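Local coordinates for protein aldehyde dehydrogenase (PDB 3K9D) that probably acts as an oxidoreductase on aldehyde or oxo groups, with NAD or NADP as acceptor, at residues 38-43 with 80-85; 123-128 with 139-144; 161-164 with 168-171; 403-406 with 410-413. All coordinates share one frame; numbering follows the deposited sequence.

Interaction 1: 38-43 with 80-85; sequences TIVKAI and HVYNYI
V40 is the hub of the tightly packed apolar part of this contact. Its CG1 methyl fits between two side chains of the facing helix. V40 CG1 lies 3.7 Å from I85 CD1. V40 CG1 also meets the edge of the Y82 ring, near the ring plane, 3.8 Å from Y82 CD1. This methyl is the branch of V40 opposite the backbone N (chi1 163°). V40 also touches L130 of helix 121-134, and V40 and I85 are both buried.

The other half of the contact is more polar and lies toward solvent, where K41 is exposed. Y82 points toward the other helix and reaches K41. Y82 CE1 approaches K41 CA at 3.6 Å, obliquely. The K41 chain bends past the phenol end, with K41 CB 3.4 Å and K41 CD 3.3 Å from Y82 OH. These are carbon-to-oxygen contacts, not hydrogen bonds. K41 NZ leads away from Y82 and makes a salt bridge with D45 on its own helix.

The short axes run nearly antiparallel, at 161°, and stay 10.4 Å apart at closest approach. The Y82 ring spans much of that distance. The arrangement is typical of antiparallel helix packing. Here it joins helices 33-49 and 67-85 in the layer that covers helix 121-134 of the Rossmann-like, presumably cofactor-binding, domain.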
loop_
_atom_site.group_PDB
_atom_site.type_symbol
_atom_site.label_atom_id
_atom_site.label_comp_id
_atom_site.label_asym_id
_atom_site.label_seq_id
_atom_site.Cartn_x
_atom_site.Cartn_y
_atom_site.Cartn_z
ATOM N N THR A 38 -25.917 -6.089 5.972
ATOM C CA THR A 38 -26.684 -6.919 6.893
ATOM C C THR A 38 -25.791 -7.766 7.810
ATOM O O THR A 38 -26.031 -7.848 9.007
ATOM C CB THR A 38 -27.689 -7.818 6.109
ATOM O OG1 THR A 38 -28.711 -6.992 5.537
ATOM C CG2 THR A 38 -28.358 -8.854 7.010
ATOM N N ILE A 39 -24.763 -8.383 7.243
ATOM C CA ILE A 39 -23.792 -9.166 8.006
ATOM C C ILE A 39 -22.947 -8.275 8.924
ATOM O O ILE A 39 -22.756 -8.608 10.090
ATOM C CB ILE A 39 -22.881 -9.980 7.055
ATOM C CG1 ILE A 39 -23.696 -11.048 6.332
ATOM C CG2 ILE A 39 -21.698 -10.605 7.811
ATOM C CD1 ILE A 39 -23.154 -11.382 4.931
ATOM N N VAL A 40 -22.455 -7.157 8.382
ATOM C CA VAL A 40 -21.680 -6.143 9.117
ATOM C C VAL A 40 -22.433 -5.671 10.386
ATOM O O VAL A 40 -21.859 -5.629 11.479
ATOM C CB VAL A 40 -21.362 -4.939 8.186
ATOM C CG1 VAL A 40 -20.942 -3.682 8.968
ATOM C CG2 VAL A 40 -20.273 -5.321 7.178
ATOM N N LYS A 41 -23.716 -5.353 10.222
ATOM C CA LYS A 41 -24.586 -4.930 11.330
ATOM C C LYS A 41 -24.749 -6.028 12.386
ATOM O O LYS A 41 -24.758 -5.741 13.589
ATOM C CB LYS A 41 -25.938 -4.447 10.768
ATOM C CG LYS A 41 -27.164 -4.476 11.718
ATOM C CD LYS A 41 -27.309 -3.222 12.549
ATOM C CE LYS A 41 -28.774 -2.839 12.707
ATOM N NZ LYS A 41 -29.556 -3.817 13.530
ATOM N N ALA A 42 -24.851 -7.280 11.937
ATOM C CA ALA A 42 -24.953 -8.430 12.844
ATOM C C ALA A 42 -23.676 -8.643 13.660
ATOM O O ALA A 42 -23.740 -9.052 14.823
ATOM C CB ALA A 42 -25.280 -9.672 12.078
ATOM N N ILE A 43 -22.525 -8.371 13.040
ATOM C CA ILE A 43 -21.222 -8.458 13.707
ATOM C C ILE A 43 -21.108 -7.365 14.770
ATOM O O ILE A 43 -20.685 -7.623 15.917
ATOM C CB ILE A 43 -20.039 -8.371 12.670
ATOM C CG1 ILE A 43 -20.040 -9.605 11.775
ATOM C CG2 ILE A 43 -18.691 -8.227 13.367
ATOM C CD1 ILE A 43 -19.225 -9.471 10.448
ATOM N N HIS A 80 -18.903 2.468 17.281
ATOM C CA HIS A 80 -18.283 3.627 16.641
ATOM C C HIS A 80 -17.771 3.316 15.219
ATOM O O HIS A 80 -17.962 4.126 14.318
ATOM C CB HIS A 80 -17.141 4.189 17.503
ATOM C CG HIS A 80 -17.589 4.875 18.752
ATOM N ND1 HIS A 80 -17.434 6.231 18.947
ATOM C CD2 HIS A 80 -18.150 4.393 19.887
ATOM C CE1 HIS A 80 -17.891 6.557 20.144
ATOM N NE2 HIS A 80 -18.328 5.459 20.735
ATOM N N VAL A 81 -17.128 2.153 15.043
ATOM C CA VAL A 81 -16.662 1.685 13.718
ATOM C C VAL A 81 -17.865 1.466 12.798
ATOM O O VAL A 81 -17.885 1.959 11.670
ATOM C CB VAL A 81 -15.787 0.387 13.822
ATOM C CG1 VAL A 81 -15.422 -0.164 12.449
ATOM C CG2 VAL A 81 -14.517 0.639 14.652
ATOM N N TYR A 82 -18.874 0.753 13.305
ATOM C CA TYR A 82 -20.117 0.523 12.580
ATOM C C TYR A 82 -20.786 1.805 12.080
ATOM O O TYR A 82 -21.162 1.885 10.915
ATOM C CB TYR A 82 -21.115 -0.324 13.396
ATOM C CG TYR A 82 -22.403 -0.537 12.655
ATOM C CD1 TYR A 82 -22.435 -1.348 11.521
ATOM C CD2 TYR A 82 -23.575 0.110 13.042
ATOM C CE1 TYR A 82 -23.599 -1.525 10.800
ATOM C CE2 TYR A 82 -24.755 -0.062 12.317
ATOM C CZ TYR A 82 -24.756 -0.887 11.196
ATOM O OH TYR A 82 -25.903 -1.081 10.457
ATOM N N ASN A 83 -20.921 2.808 12.946
ATOM C CA ASN A 83 -21.543 4.071 12.536
ATOM C C ASN A 83 -20.755 4.833 11.460
ATOM O O ASN A 83 -21.349 5.542 10.655
ATOM C CB ASN A 83 -21.830 4.974 13.742
ATOM C CG ASN A 83 -23.199 4.720 14.355
ATOM O OD1 ASN A 83 -24.067 4.062 13.759
ATOM N ND2 ASN A 83 -23.405 5.252 15.550
ATOM N N TYR A 84 -19.429 4.677 11.449
ATOM C CA TYR A 84 -18.599 5.231 10.374
ATOM C C TYR A 84 -18.751 4.457 9.048
ATOM O O TYR A 84 -18.742 5.064 7.968
ATOM C CB TYR A 84 -17.121 5.321 10.805
ATOM C CG TYR A 84 -16.138 5.444 9.650
ATOM C CD1 TYR A 84 -15.991 6.643 8.949
ATOM C CD2 TYR A 84 -15.362 4.358 9.262
ATOM C CE1 TYR A 84 -15.095 6.748 7.878
ATOM C CE2 TYR A 84 -14.478 4.442 8.193
ATOM C CZ TYR A 84 -14.344 5.638 7.508
ATOM O OH TYR A 84 -13.456 5.716 6.452
ATOM N N ILE A 85 -18.906 3.133 9.129
ATOM C CA ILE A 85 -18.902 2.281 7.922
ATOM C C ILE A 85 -20.268 1.945 7.313
ATOM O O ILE A 85 -20.336 1.616 6.133
ATOM C CB ILE A 85 -18.050 0.957 8.086
ATOM C CG1 ILE A 85 -18.765 -0.102 8.944
ATOM C CG2 ILE A 85 -16.666 1.252 8.607
ATOM C CD1 ILE A 85 -17.979 -1.399 9.119
#

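Interaction 2: 123-128 with 139-144; sequences STVIYK and IVFSPH
The F141 ring has a different neighbour on each face. V125 comes over one face. I139, from the same strand as F141, puts its CG1 over the opposite face, 3.8 Å above the plane and displaced toward the rim. K128 CB sits at the edge, in the ring plane, 3.9 Å from F141 CE1. The two segments belong to a beta-alpha-beta unit made of strand 102-116, helix 121-134 and strand 138-143. This is a building block of the Rossmann-like domain, which in aldehyde dehydrogenases binds the cofactor.

The V125 contact is a CH-pi interaction. V125 CG1 lies 4.3 Å from the centroid of the F141 ring and 28° off the normal, so the methyl is off-centre. V125 CG1 is nearest F141 CE2, at 3.9 Å. The backbone also takes part, with V125 O 3.8 Å from F141 CZ. I116 of strand 102-116 touches both V125 and F141 and adds to the same apolar core.

The helix lies nearly antiparallel to the strand, at 165°, and all four touching residues are buried. K128 is the polar exception. Its aliphatic root is what packs here, and K128 CB is 3.9 Å from I139 CD1. The chain beyond CG is extended and carries the amine away from I139, past the CE1 edge of F141. K128 CD is still 4.1 Å from F141 CE1 on the way, and K128 NZ ends in a hydrogen bond to T198 OG1.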
loop_
_atom_site.group_PDB
_atom_site.type_symbol
_atom_site.label_atom_id
_atom_site.label_comp_id
_atom_site.label_asym_id
_atom_site.label_seq_id
_atom_site.Cartn_x
_atom_site.Cartn_y
_atom_site.Cartn_z
ATOM N N SER A 123 -11.261 -5.970 21.105
ATOM C CA SER A 123 -11.620 -4.762 20.357
ATOM C C SER A 123 -11.005 -4.745 18.942
ATOM O O SER A 123 -11.637 -4.304 17.977
ATOM C CB SER A 123 -11.231 -3.493 21.133
ATOM O OG SER A 123 -9.863 -3.499 21.523
ATOM N N THR A 124 -9.785 -5.247 18.819
ATOM C CA THR A 124 -9.121 -5.297 17.507
ATOM C C THR A 124 -9.790 -6.325 16.572
ATOM O O THR A 124 -10.003 -6.038 15.384
ATOM C CB THR A 124 -7.581 -5.536 17.625
ATOM O OG1 THR A 124 -6.996 -4.542 18.483
ATOM C CG2 THR A 124 -6.905 -5.445 16.271
ATOM N N VAL A 125 -10.132 -7.497 17.109
ATOM C CA VAL A 125 -10.862 -8.515 16.341
ATOM C C VAL A 125 -12.182 -7.976 15.799
ATOM O O VAL A 125 -12.460 -8.098 14.604
ATOM C CB VAL A 125 -11.113 -9.810 17.152
ATOM C CG1 VAL A 125 -12.102 -10.744 16.419
ATOM C CG2 VAL A 125 -9.816 -10.543 17.405
ATOM N N ILE A 126 -12.975 -7.358 16.667
ATOM C CA ILE A 126 -14.299 -6.844 16.280
ATOM C C ILE A 126 -14.145 -5.868 15.128
ATOM O O ILE A 126 -14.813 -6.002 14.113
ATOM C CB ILE A 126 -15.049 -6.193 17.483
ATOM C CG1 ILE A 126 -15.539 -7.275 18.440
ATOM C CG2 ILE A 126 -16.240 -5.360 17.009
ATOM C CD1 ILE A 126 -15.859 -6.780 19.880
ATOM N N TYR A 127 -13.245 -4.907 15.306
ATOM C CA TYR A 127 -12.990 -3.834 14.357
ATOM C C TYR A 127 -12.470 -4.333 13.000
ATOM O O TYR A 127 -12.989 -3.924 11.987
ATOM C CB TYR A 127 -12.036 -2.801 14.988
ATOM C CG TYR A 127 -11.061 -2.158 14.032
ATOM C CD1 TYR A 127 -11.461 -1.129 13.174
ATOM C CD2 TYR A 127 -9.722 -2.569 13.995
ATOM C CE1 TYR A 127 -10.545 -0.538 12.274
ATOM C CE2 TYR A 127 -8.809 -1.986 13.103
ATOM C CZ TYR A 127 -9.224 -0.974 12.259
ATOM O OH TYR A 127 -8.311 -0.406 11.390
ATOM N N LYS A 128 -11.472 -5.218 13.009
ATOM C CA LYS A 128 -10.877 -5.764 11.771
ATOM C C LYS A 128 -11.881 -6.594 10.985
ATOM O O LYS A 128 -11.905 -6.530 9.762
ATOM C CB LYS A 128 -9.639 -6.620 12.062
ATOM C CG LYS A 128 -8.432 -5.840 12.541
ATOM C CD LYS A 128 -7.151 -6.682 12.481
ATOM C CE LYS A 128 -5.918 -5.786 12.721
ATOM N NZ LYS A 128 -4.664 -6.523 13.015
ATOM N N ILE A 139 -11.454 -13.113 6.608
ATOM C CA ILE A 139 -10.334 -12.779 7.515
ATOM C C ILE A 139 -9.940 -13.978 8.406
ATOM O O ILE A 139 -10.806 -14.669 8.935
ATOM C CB ILE A 139 -10.606 -11.441 8.315
ATOM C CG1 ILE A 139 -9.352 -10.971 9.083
ATOM C CG2 ILE A 139 -11.898 -11.539 9.216
ATOM C CD1 ILE A 139 -9.368 -9.511 9.473
ATOM N N VAL A 140 -8.638 -14.252 8.513
ATOM C CA VAL A 140 -8.127 -15.315 9.394
ATOM C C VAL A 140 -7.172 -14.686 10.403
ATOM O O VAL A 140 -6.188 -14.057 10.018
ATOM C CB VAL A 140 -7.374 -16.449 8.619
ATOM C CG1 VAL A 140 -7.043 -17.601 9.557
ATOM C CG2 VAL A 140 -8.205 -16.992 7.453
ATOM N N PHE A 141 -7.474 -14.855 11.689
ATOM C CA PHE A 141 -6.712 -14.218 12.756
ATOM C C PHE A 141 -5.560 -15.030 13.305
ATOM O O PHE A 141 -5.652 -16.245 13.478
ATOM C CB PHE A 141 -7.624 -13.772 13.915
ATOM C CG PHE A 141 -8.587 -12.673 13.537
ATOM C CD1 PHE A 141 -8.135 -11.373 13.342
ATOM C CD2 PHE A 141 -9.927 -12.943 13.349
ATOM C CE1 PHE A 141 -9.013 -10.344 12.982
ATOM C CE2 PHE A 141 -10.812 -11.932 12.982
ATOM C CZ PHE A 141 -10.347 -10.627 12.800
ATOM N N SER A 142 -4.482 -14.301 13.593
ATOM C CA SER A 142 -3.366 -14.783 14.379
ATOM C C SER A 142 -3.447 -14.164 15.780
ATOM O O SER A 142 -3.192 -12.967 15.951
ATOM C CB SER A 142 -2.040 -14.393 13.718
ATOM O OG SER A 142 -0.964 -14.903 14.460
ATOM N N PRO A 143 -3.822 -14.978 16.780
ATOM C CA PRO A 143 -3.934 -14.510 18.165
ATOM C C PRO A 143 -2.602 -14.458 18.894
ATOM O O PRO A 143 -1.765 -15.347 18.739
ATOM C CB PRO A 143 -4.866 -15.554 18.812
ATOM C CG PRO A 143 -4.626 -16.805 18.025
ATOM C CD PRO A 143 -4.207 -16.397 16.638
ATOM N N HIS A 144 -2.399 -13.404 19.674
ATOM C CA HIS A 144 -1.287 -13.372 20.602
ATOM C C HIS A 144 -1.592 -14.474 21.610
ATOM O O HIS A 144 -2.736 -14.584 22.053
ATOM C CB HIS A 144 -1.174 -11.996 21.265
ATOM C CG HIS A 144 0.092 -11.800 22.040
ATOM N ND1 HIS A 144 0.384 -12.512 23.184
ATOM C CD2 HIS A 144 1.140 -10.966 21.837
ATOM C CE1 HIS A 144 1.566 -12.139 23.644
ATOM N NE2 HIS A 144 2.041 -11.197 22.850
#

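Interaction 3: 161-164 with 168-171; sequences AAEK and PKGA
A type II beta turn from P168 to A171 follows the C-terminal end of helix 148-164, and E163 of that helix reaches over to it. The turn leads into strand 172-174. Its closing bond, from A171 N to P168 O, is weak at 3.4 Å.

E163 is the side chain that spans the gap. Its CG points away from its own carbonyl carbon (chi1 -72°), and the extended chain brings the carboxylate to K169. The two side chains cross at about a right angle. E163 OE1 touches the aliphatic part of the lysine, 3.3 Å from K169 CD. The amine is further off, with E163 OE1 and K169 NZ 5.1 Å apart, so the pair makes no salt bridge.

A water joins the other carboxylate oxygen to the turn. This water donates to E163 OE2 at 3.0 Å and to P168 O at 3.1 Å. S159 OG adds a weak hydrogen bond to E163 OE2.

G170 takes the third position of the turn with phi 87°, as is common for glycine in a type II turn. P168 CB points away from helix segment 161-164, and P168 packs on A24, E27 and L28 of helix 6-28.

The polar link between helix and turn is thus made through solvent. The nearby lysine charge may still attract the carboxylate, but at this separation any pull is probably weak.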
loop_
_atom_site.group_PDB
_atom_site.type_symbol
_atom_site.label_atom_id
_atom_site.label_comp_id
_atom_site.label_asym_id
_atom_site.label_seq_id
_atom_site.Cartn_x
_atom_site.Cartn_y
_atom_site.Cartn_z
ATOM N N ALA A 161 -23.070 -14.792 14.610
ATOM C CA ALA A 161 -24.070 -13.759 14.290
ATOM C C ALA A 161 -23.976 -13.379 12.818
ATOM O O ALA A 161 -24.994 -13.165 12.165
ATOM C CB ALA A 161 -23.878 -12.549 15.138
ATOM N N ALA A 162 -22.747 -13.304 12.306
ATOM C CA ALA A 162 -22.500 -13.115 10.874
ATOM C C ALA A 162 -23.162 -14.229 10.058
ATOM O O ALA A 162 -23.908 -13.947 9.134
ATOM C CB ALA A 162 -21.014 -13.069 10.595
ATOM N N GLU A 163 -22.902 -15.482 10.429
ATOM C CA GLU A 163 -23.460 -16.640 9.726
ATOM C C GLU A 163 -24.981 -16.709 9.765
ATOM O O GLU A 163 -25.608 -17.105 8.776
ATOM C CB GLU A 163 -22.837 -17.941 10.228
ATOM C CG GLU A 163 -21.387 -18.118 9.771
ATOM C CD GLU A 163 -20.594 -19.074 10.642
ATOM O OE1 GLU A 163 -21.205 -19.950 11.277
ATOM O OE2 GLU A 163 -19.351 -18.957 10.685
ATOM N N LYS A 164 -25.561 -16.300 10.893
ATOM C CA LYS A 164 -27.012 -16.187 11.064
ATOM C C LYS A 164 -27.597 -15.090 10.156
ATOM O O LYS A 164 -28.739 -15.192 9.685
ATOM C CB LYS A 164 -27.347 -15.934 12.552
ATOM C CG LYS A 164 -28.822 -15.935 12.894
ATOM C CD LYS A 164 -29.070 -16.037 14.389
ATOM C CE LYS A 164 -30.563 -16.217 14.667
ATOM N NZ LYS A 164 -30.857 -16.588 16.084
ATOM N N PRO A 168 -21.095 -16.769 4.759
ATOM C CA PRO A 168 -20.560 -18.121 4.589
ATOM C C PRO A 168 -19.681 -18.527 5.765
ATOM O O PRO A 168 -18.936 -17.697 6.283
ATOM C CB PRO A 168 -19.678 -17.991 3.342
ATOM C CG PRO A 168 -20.141 -16.770 2.663
ATOM C CD PRO A 168 -20.637 -15.858 3.692
ATOM N N LYS A 169 -19.785 -19.790 6.173
ATOM C CA LYS A 169 -18.903 -20.403 7.172
ATOM C C LYS A 169 -17.453 -20.315 6.711
ATOM O O LYS A 169 -17.166 -20.459 5.518
ATOM C CB LYS A 169 -19.245 -21.884 7.312
ATOM C CG LYS A 169 -19.503 -22.376 8.715
ATOM C CD LYS A 169 -20.992 -22.371 9.004
ATOM C CE LYS A 169 -21.692 -23.637 8.522
ATOM N NZ LYS A 169 -21.578 -24.746 9.512
ATOM N N GLY A 170 -16.544 -20.082 7.646
ATOM C CA GLY A 170 -15.116 -20.014 7.324
ATOM C C GLY A 170 -14.606 -18.656 6.875
ATOM O O GLY A 170 -13.385 -18.466 6.719
ATOM N N ALA A 171 -15.529 -17.709 6.681
ATOM C CA ALA A 171 -15.181 -16.328 6.330
ATOM C C ALA A 171 -14.540 -15.580 7.477
ATOM O O ALA A 171 -13.797 -14.633 7.254
ATOM C CB ALA A 171 -16.399 -15.576 5.847
HETATM O O HOH W 1 -17.826 -16.955 9.088
#

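Interaction 4: 403-406 with 410-413; sequences GALG and ATTN
A410 and T411 both give their backbone N-H to L405 O, which ties the chain back onto the C-terminal end of the short helix 403-407. This helix follows strand 396-399, an outermost strand of the parallel sheet within the chain. From A410 the bond is 2.9 Å (A410 N to L405 O) and comes nearly along the C=O axis. The N-H···O angle is 140°, so the hydrogen bond is bent. A410 CB sits 3.4 Å from the same L405 O. A410 also packs on I455 of the second subunit, and L405 on L452 of that subunit.

T411 N reaches L405 O at 3.0 Å in a nearly straight bond, 168° at the hydrogen, but it arrives well above the carbonyl plane. The two donors therefore approach the oxygen from different directions. The methyl of T411 packs on the leucine, with T411 CG2 3.7 Å from L405 CB. T411 OG1 is near G406 N, but the angle is poor for a bond. Its hydrogen-bond partner is T401 OG1.

T412 then turns its hydroxyl to the next carbonyl of the helix. With chi1 at 59°, OG1 lies between the backbone N and the carbonyl carbon. The modelled 2.5 Å between T412 OG1 and G406 O is very short, so the exact length is doubtful. T412 CG2 lies 3.7 Å from G406 CA. N413 ND2 hydrogen-bonds to K100 O of the second subunit.

L405 O thus takes two backbone donors, and G406 O probably takes the T412 hydroxyl. The loop meets two successive carbonyls of the helix end.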
loop_
_atom_site.group_PDB
_atom_site.type_symbol
_atom_site.label_atom_id
_atom_site.label_comp_id
_atom_site.label_asym_id
_atom_site.label_seq_id
_atom_site.Cartn_x
_atom_site.Cartn_y
_atom_site.Cartn_z
ATOM N N GLY A 403 -4.649 11.811 23.945
ATOM C CA GLY A 403 -3.873 11.090 22.913
ATOM C C GLY A 403 -4.427 9.748 22.457
ATOM O O GLY A 403 -4.592 9.526 21.268
ATOM N N ALA A 404 -4.716 8.862 23.405
ATOM C CA ALA A 404 -5.209 7.511 23.122
ATOM C C ALA A 404 -6.547 7.538 22.398
ATOM O O ALA A 404 -6.760 6.814 21.427
ATOM C CB ALA A 404 -5.357 6.733 24.423
ATOM N N LEU A 405 -7.424 8.406 22.895
ATOM C CA LEU A 405 -8.791 8.535 22.468
ATOM C C LEU A 405 -8.900 9.377 21.191
ATOM O O LEU A 405 -9.768 9.146 20.366
ATOM C CB LEU A 405 -9.610 9.161 23.609
ATOM C CG LEU A 405 -10.198 8.336 24.769
ATOM C CD1 LEU A 405 -9.366 7.135 25.229
ATOM C CD2 LEU A 405 -10.462 9.269 25.959
ATOM N N GLY A 406 -8.024 10.359 21.029
ATOM C CA GLY A 406 -8.050 11.167 19.815
ATOM C C GLY A 406 -7.413 10.470 18.622
ATOM O O GLY A 406 -7.899 10.596 17.494
ATOM N N ALA A 410 -11.878 8.341 18.565
ATOM C CA ALA A 410 -12.994 8.244 19.512
ATOM C C ALA A 410 -13.406 9.633 20.015
ATOM O O ALA A 410 -14.591 9.930 20.125
ATOM C CB ALA A 410 -12.646 7.314 20.671
ATOM N N THR A 411 -12.418 10.480 20.302
ATOM C CA THR A 411 -12.682 11.882 20.643
ATOM C C THR A 411 -12.349 12.871 19.514
ATOM O O THR A 411 -12.559 14.079 19.668
ATOM C CB THR A 411 -11.962 12.334 21.937
ATOM O OG1 THR A 411 -10.548 12.242 21.759
ATOM C CG2 THR A 411 -12.393 11.502 23.127
ATOM N N THR A 412 -11.840 12.369 18.393
ATOM C CA THR A 412 -11.657 13.206 17.189
ATOM C C THR A 412 -12.492 12.731 15.998
ATOM O O THR A 412 -13.070 11.645 16.013
ATOM C CB THR A 412 -10.180 13.284 16.730
ATOM O OG1 THR A 412 -9.666 11.969 16.445
ATOM C CG2 THR A 412 -9.311 14.001 17.757
ATOM N N ASN A 413 -12.593 13.528 14.968
ATOM C CA ASN A 413 -13.168 13.080 13.741
ATOM C C ASN A 413 -12.268 12.312 12.763
ATOM O O ASN A 413 -12.591 12.180 11.632
ATOM C CB ASN A 413 -13.957 14.183 13.056
ATOM C CG ASN A 413 -15.206 14.602 13.827
ATOM O OD1 ASN A 413 -15.901 13.811 14.373
ATOM N ND2 ASN A 413 -15.447 15.873 13.871
#

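In the fold
Interactions 1, 2 and 3 form one continuous region, and the centres of each pair are 15 Å apart. V81 CG2 of interaction 1 packs on Y127 CD1 of interaction 2 at 3.8 Å. I39 and I43 of interaction 1 cover A162 of interaction 3. Interactions 2 and 3 probably share a sheet bond, I139 N to A171 O at 2.9 Å. Interaction 4 belongs to the subunit interface and follows strand 396-399. Its centre is about 19 Å from that of interaction 1, with nearest atoms about 5 Å apart and no touch. It is about 21 Å, centre to centre, from interaction 2, on the opposite side of the chain's centre, and about 32 Å from interaction 3.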